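Local coordinates for protein K7 (Vaccinia virus WR, PDB 3JRV) that blunts the host innate immune response by binding the RNA helicase DDX3 and by preventing NF-kappa-B activation through TRAF6 and IRAK2, at residues D24-I27 / D28-D31; E96-F99 / A100-I104. One frame throughout, in Å; residues are numbered along the deposited sequence. Where two conformers were deposited one is given.

Overall arrangement
Both contacts run along single helices of one all-helical, Bcl-2-like chain: interaction 1 spans a short 3-10 segment and the first residues of helix 26-42, interaction 2 the first turns of helix 95-114. Their centres lie 15 Å apart, and the two helices meet directly where CD1 of Ile30 packs on CD1 of Ile102 at 4.1 Å. Leu140 of helix 134-148 ties them further, since Ile26 and Ile30 of interaction 1 and Phe99 of interaction 2 all touch it. The roles differ. Residues 24-31 are only partly buried and offer Asp28 and Asp31 to the bound peptide, whereas residues 96-104 are mostly buried, and their side chains pack against the surrounding helices.

Interaction 1. Residues D24-I27 / D28-D31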
ATOM      1  N   ASP A  24      -4.529 -16.021   2.313  1.00 15.13           N
ATOM      2  CA  ASP A  24      -5.825 -15.425   2.592  1.00 17.13           C
ATOM      3  C   ASP A  24      -5.691 -14.163   3.447  1.00 16.68           C
ATOM      4  O   ASP A  24      -6.695 -13.507   3.733  1.00 20.42           O
ATOM      5  CB  ASP A  24      -6.785 -16.424   3.256  1.00 20.33           C
ATOM      6  CG  ASP A  24      -7.334 -17.471   2.259  1.00 27.77           C
ATOM      7  OD1 ASP A  24      -7.246 -17.308   1.001  1.00 27.29           O
ATOM      8  OD2 ASP A  24      -7.810 -18.515   2.770  1.00 34.51           O
ATOM      9  N   SER A  25      -4.466 -13.832   3.845  1.00 14.62           N
ATOM     10  CA  SER A  25      -4.207 -12.607   4.611  1.00 12.74           C
ATOM     11  C   SER A  25      -3.615 -11.485   3.767  1.00 10.94           C
ATOM     12  O   SER A  25      -3.425 -10.387   4.257  1.00 11.63           O
ATOM     13  CB  SER A  25      -3.284 -12.898   5.800  1.00 12.77           C
ATOM     14  OG  SER A  25      -3.992 -13.673   6.749  1.00 19.34           O
ATOM     15  N   ILE A  26      -3.323 -11.773   2.501  1.00 10.58           N
ATOM     16  CA  ILE A  26      -2.569 -10.844   1.681  1.00  9.13           C
ATOM     17  C   ILE A  26      -3.346  -9.554   1.398  1.00  8.83           C
ATOM     18  O   ILE A  26      -2.776  -8.459   1.520  1.00  9.25           O
ATOM     19  CB  ILE A  26      -2.077 -11.514   0.362  1.00  9.06           C
ATOM     20  CG1 ILE A  26      -0.918 -12.458   0.657  1.00 10.27           C
ATOM     21  CG2 ILE A  26      -1.643 -10.462  -0.674  1.00 11.08           C
ATOM     22  CD1 ILE A  26       0.441 -11.781   0.958  1.00 12.70           C
ATOM     23  N   ILE A  27      -4.617  -9.677   1.043  1.00  9.01           N
ATOM     24  CA  ILE A  27      -5.438  -8.467   0.798  1.00  9.04           C
ATOM     25  C   ILE A  27      -5.539  -7.614   2.065  1.00  9.41           C
ATOM     26  O   ILE A  27      -5.395  -6.377   2.011  1.00 10.27           O
ATOM     27  CB  ILE A  27      -6.824  -8.821   0.220  1.00 11.36           C
ATOM     28  CG1 ILE A  27      -6.619  -9.355  -1.196  1.00 12.78           C
ATOM     29  CG2 ILE A  27      -7.761  -7.577   0.183  1.00 13.66           C
ATOM     30  CD1 ILE A  27      -7.911  -9.795  -1.908  1.00 17.24           C
ATOM     31  N   ASP A  28      -5.793  -8.267   3.197  1.00  9.96           N
ATOM     32  CA  ASP A  28      -5.891  -7.524   4.461  1.00  9.29           C
ATOM     33  C   ASP A  28      -4.581  -6.802   4.745  1.00  8.60           C
ATOM     34  O   ASP A  28      -4.584  -5.644   5.222  1.00  9.08           O
ATOM     35  CB  ASP A  28      -6.207  -8.462   5.633  1.00 10.22           C
ATOM     36  CG  ASP A  28      -7.607  -9.035   5.577  1.00 14.04           C
ATOM     37  OD1 ASP A  28      -8.548  -8.397   5.038  1.00 18.99           O
ATOM     38  OD2 ASP A  28      -7.756 -10.197   6.009  1.00 24.33           O
ATOM     39  N   LEU A  29      -3.454  -7.473   4.498  1.00  8.76           N
ATOM     40  CA  LEU A  29      -2.154  -6.888   4.778  1.00  7.68           C
ATOM     41  C   LEU A  29      -1.949  -5.628   3.898  1.00  6.40           C
ATOM     42  O   LEU A  29      -1.502  -4.577   4.366  1.00  7.99           O
ATOM     43  CB  LEU A  29      -1.066  -7.923   4.400  1.00  7.57           C
ATOM     44  CG  LEU A  29       0.347  -7.345   4.342  1.00  6.17           C
ATOM     45  CD1 LEU A  29       0.854  -6.758   5.662  1.00  9.85           C
ATOM     46  CD2 LEU A  29       1.390  -8.397   3.765  1.00  8.81           C
ATOM     47  N   ILE A  30      -2.215  -5.718   2.600  1.00  6.94           N
ATOM     48  CA  ILE A  30      -1.924  -4.561   1.752  1.00  8.60           C
ATOM     49  C   ILE A  30      -2.882  -3.421   2.096  1.00  8.76           C
ATOM     50  O   ILE A  30      -2.447  -2.261   2.171  1.00  8.74           O
ATOM     51  CB  ILE A  30      -2.084  -4.964   0.273  1.00  7.22           C
ATOM     52  CG1 ILE A  30      -0.980  -5.989  -0.084  1.00 11.08           C
ATOM     53  CG2 ILE A  30      -2.033  -3.716  -0.630  1.00 10.12           C
ATOM     54  CD1 ILE A  30       0.441  -5.451   0.087  1.00 12.74           C
ATOM     55  N   ASP A  31      -4.151  -3.735   2.361  1.00  7.86           N
ATOM     56  CA  ASP A  31      -5.119  -2.700   2.734  1.00  9.51           C
ATOM     57  C   ASP A  31      -4.602  -1.982   3.989  1.00  9.82           C
ATOM     58  O   ASP A  31      -4.529  -0.746   4.033  1.00  9.15           O
ATOM     59  CB  ASP A  31      -6.447  -3.386   3.072  1.00 10.13           C
ATOM     60  CG  ASP A  31      -7.571  -2.422   3.355  1.00 11.67           C
ATOM     61  OD1 ASP A  31      -7.388  -1.197   3.113  1.00 14.39           O
ATOM     62  OD2 ASP A  31      -8.664  -2.898   3.800  1.00 16.13           O
TER
HETATM   63  O   HOH W   1      -7.003 -10.905   3.032  1.00 15.08           O
HETATM   64  O   HOH W   2      -6.025 -11.598   7.695  1.00 26.29           O
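Ile26 and Leu29 send their side chains into the protein from neighbouring positions on the first turn of helix 26-42, and their ends come only loosely together, CD1 of Ile26 lying 4.5 Å from CD2 of Leu29. Ile30 leans back along the helix: with CG1 beside its own backbone N (chi1 -67°), that methylene rests 3.4 Å from the carbonyl O of Ile26. Beta-branched isoleucine and leucine suit this inner face, where Ile26 and Ile30 meet Leu140 of helix 134-148, while Leu29 fits against Leu53 and Leu57.

The acids take another face. Asp28 has its carboxylate swung back toward the start of the helix, and a water bonded to Ser25 OG donates to OD2 at 2.8 Å, linking the two polar side chains indirectly. In Asp31 a chi1 of -175° carries the carboxylate outward instead, to where the bound peptide meets it.

Beneath the side chains, Leu29 N, Ile30 N and Asp31 N donate in turn to the carbonyls of Ser25, Ile26 and Ile27, the last bond measuring 2.9 Å between Asp31 N and Ile27 O. One residue earlier, water opens the ladder: a single molecule accepts from Asp28 N at 2.9 Å and donates to Asp24 O at 2.7 Å, standing in for a direct link as the 3-10 segment gives way to helix. The negative side chains near this N-terminal end probably gain from the helix dipole. Outside the two segments, on the bound peptide, basic side chains form salt bridges with Asp28 OD1 and Asp31 OD2, and a polar one is hydrogen-bonded to Asp31 OD1; this is an acidic, hydrated first part of a helix serving as a peptide-binding site on a Bcl-2-like fold.

Interaction 2. Residues E96-F99 / A100-I104; sequences ESLF and ATIGI
The ring of Phe99 projects from the helix while its CB touches the next residue, 3.3 Å from Ala100 N. Beyond the two segments the ring stacks with Phe60 and meets Phe143 with the planes at about 60°, so this flat side chain joins an aromatic cluster between helices 60-68 and 134-148. The flat carbonyl group of Ser97 is gripped from opposite faces of its plane: Thr101 N donates to Ser97 O from one, Thr101 OG1 from the other at 2.7 Å. The hydroxyl lies 34° out of that plane, a position it gains because chi1 of -61° sets OG1 opposite its own carbonyl carbon, on the side of the preceding turn. A threonine is well suited here, since folding the hydroxyl back onto that turn satisfies a polar group in a buried place, while its side chain still packs on Phe89 and Val92.

Such a side-chain-to-backbone bond is a common way for threonine to sit inside an alpha-helix, here helix 95-114 of the Bcl-2-like bundle. Ala100 N to Glu96 O comes before it in the regular ladder, and Ile102 N to Leu98 O and Gly103 N to Phe99 O follow. Tyr67 packs on the small Ala100, whose CB is 3.3 Å from Glu96 O.

Leu98 and Ile102 lie side by side and point the same way, their CD1 atoms 4.2 Å apart. Ile102 extends CD1 back along the helix, where it also rests 3.7 Å from Leu98 O. Leu98 turns to Ile139 of helix 134-148 and Ile102 to Phe60.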
ATOM      1  N   GLU A  96       6.674  -6.612 -11.423  1.00 10.51           N
ATOM      2  CA  GLU A  96       7.244  -5.277 -11.260  1.00 10.70           C
ATOM      3  C   GLU A  96       6.121  -4.235 -11.223  1.00 10.28           C
ATOM      4  O   GLU A  96       6.148  -3.318 -10.376  1.00 11.00           O
ATOM      5  CB  GLU A  96       8.234  -4.889 -12.366  1.00 13.51           C
ATOM      6  CG  GLU A  96       8.998  -3.583 -12.037  1.00 20.57           C
ATOM      7  CD  GLU A  96      10.072  -3.192 -13.099  1.00 34.01           C
ATOM      8  OE1 GLU A  96      10.031  -3.757 -14.224  1.00 38.13           O
ATOM      9  OE2 GLU A  96      10.935  -2.303 -12.823  1.00 37.25           O
ATOM     10  N   SER A  97       5.152  -4.380 -12.121  1.00 10.48           N
ATOM     11  CA  SER A  97       4.013  -3.461 -12.175  0.70 12.11           C
ATOM     12  C   SER A  97       3.204  -3.541 -10.872  1.00 11.26           C
ATOM     13  O   SER A  97       2.759  -2.515 -10.334  1.00 10.74           O
ATOM     14  CB  SER A  97       3.115  -3.765 -13.388  0.70 13.25           C
ATOM     15  OG  SER A  97       2.154  -2.747 -13.492  0.70 22.57           O
ATOM     16  N   LEU A  98       3.038  -4.754 -10.343  1.00  9.20           N
ATOM     17  CA  LEU A  98       2.264  -4.928  -9.118  1.00  8.43           C
ATOM     18  C   LEU A  98       2.980  -4.184  -7.973  1.00  8.62           C
ATOM     19  O   LEU A  98       2.328  -3.457  -7.176  1.00  8.46           O
ATOM     20  CB  LEU A  98       2.125  -6.431  -8.815  1.00  8.25           C
ATOM     21  CG  LEU A  98       1.512  -6.775  -7.434  1.00  7.97           C
ATOM     22  CD1 LEU A  98       0.063  -6.232  -7.384  1.00 12.90           C
ATOM     23  CD2 LEU A  98       1.536  -8.311  -7.270  1.00 11.80           C
ATOM     24  N   PHE A  99       4.279  -4.449  -7.811  1.00  7.57           N
ATOM     25  CA  PHE A  99       5.037  -3.842  -6.697  1.00  7.67           C
ATOM     26  C   PHE A  99       5.107  -2.332  -6.852  1.00  7.85           C
ATOM     27  O   PHE A  99       5.004  -1.601  -5.859  1.00  9.30           O
ATOM     28  CB  PHE A  99       6.436  -4.438  -6.492  1.00  9.05           C
ATOM     29  CG  PHE A  99       6.456  -5.910  -6.159  1.00  6.91           C
ATOM     30  CD1 PHE A  99       5.284  -6.612  -5.896  1.00  7.68           C
ATOM     31  CD2 PHE A  99       7.682  -6.565  -6.057  1.00 10.27           C
ATOM     32  CE1 PHE A  99       5.329  -8.017  -5.574  1.00  9.84           C
ATOM     33  CE2 PHE A  99       7.751  -7.968  -5.746  1.00  9.98           C
ATOM     34  CZ  PHE A  99       6.575  -8.667  -5.474  1.00 10.76           C
ATOM     35  N   ALA A 100       5.283  -1.850  -8.086  1.00  8.13           N
ATOM     36  CA  ALA A 100       5.260  -0.392  -8.338  1.00  8.49           C
ATOM     37  C   ALA A 100       3.919   0.192  -7.945  1.00  9.10           C
ATOM     38  O   ALA A 100       3.857   1.307  -7.413  1.00  9.65           O
ATOM     39  CB  ALA A 100       5.523  -0.119  -9.801  1.00  8.06           C
ATOM     40  N   THR A 101       2.836  -0.531  -8.203  1.00  8.79           N
ATOM     41  CA  THR A 101       1.487   0.008  -7.957  1.00  8.92           C
ATOM     42  C   THR A 101       1.262   0.078  -6.441  1.00  8.94           C
ATOM     43  O   THR A 101       0.720   1.060  -5.933  1.00 10.75           O
ATOM     44  CB  THR A 101       0.393  -0.866  -8.611  1.00 10.56           C
ATOM     45  OG1 THR A 101       0.603  -0.877 -10.025  1.00 12.81           O
ATOM     46  CG2 THR A 101      -1.055  -0.347  -8.357  1.00 11.36           C
ATOM     47  N   ILE A 102       1.654  -0.966  -5.709  1.00  8.76           N
ATOM     48  CA  ILE A 102       1.590  -0.882  -4.244  1.00  8.73           C
ATOM     49  C   ILE A 102       2.437   0.288  -3.725  1.00  8.76           C
ATOM     50  O   ILE A 102       1.997   1.022  -2.811  1.00  9.79           O
ATOM     51  CB  ILE A 102       2.030  -2.247  -3.604  1.00  7.85           C
ATOM     52  CG1 ILE A 102       1.020  -3.314  -4.030  1.00 10.57           C
ATOM     53  CG2 ILE A 102       2.142  -2.107  -2.073  1.00 11.47           C
ATOM     54  CD1 ILE A 102       1.525  -4.736  -3.753  1.00 13.57           C
ATOM     55  N   GLY A 103       3.660   0.430  -4.246  1.00  9.20           N
ATOM     56  CA  GLY A 103       4.541   1.559  -3.918  1.00  7.94           C
ATOM     57  C   GLY A 103       3.847   2.893  -4.165  1.00  8.52           C
ATOM     58  O   GLY A 103       3.990   3.820  -3.330  1.00  9.29           O
ATOM     59  N   ILE A 104       3.176   3.030  -5.313  1.00  8.95           N
ATOM     60  CA  ILE A 104       2.485   4.283  -5.672  1.00  9.96           C
ATOM     61  C   ILE A 104       1.351   4.560  -4.714  1.00 10.05           C
ATOM     62  O   ILE A 104       1.184   5.701  -4.275  1.00  9.26           O
ATOM     63  CB  ILE A 104       1.975   4.273  -7.185  1.00 10.95           C
ATOM     64  CG1 ILE A 104       3.187   4.434  -8.082  1.00 17.54           C
ATOM     65  CG2 ILE A 104       0.910   5.372  -7.385  1.00 18.28           C
ATOM     66  CD1 ILE A 104       3.592   5.893  -8.233  1.00 27.53           C
TER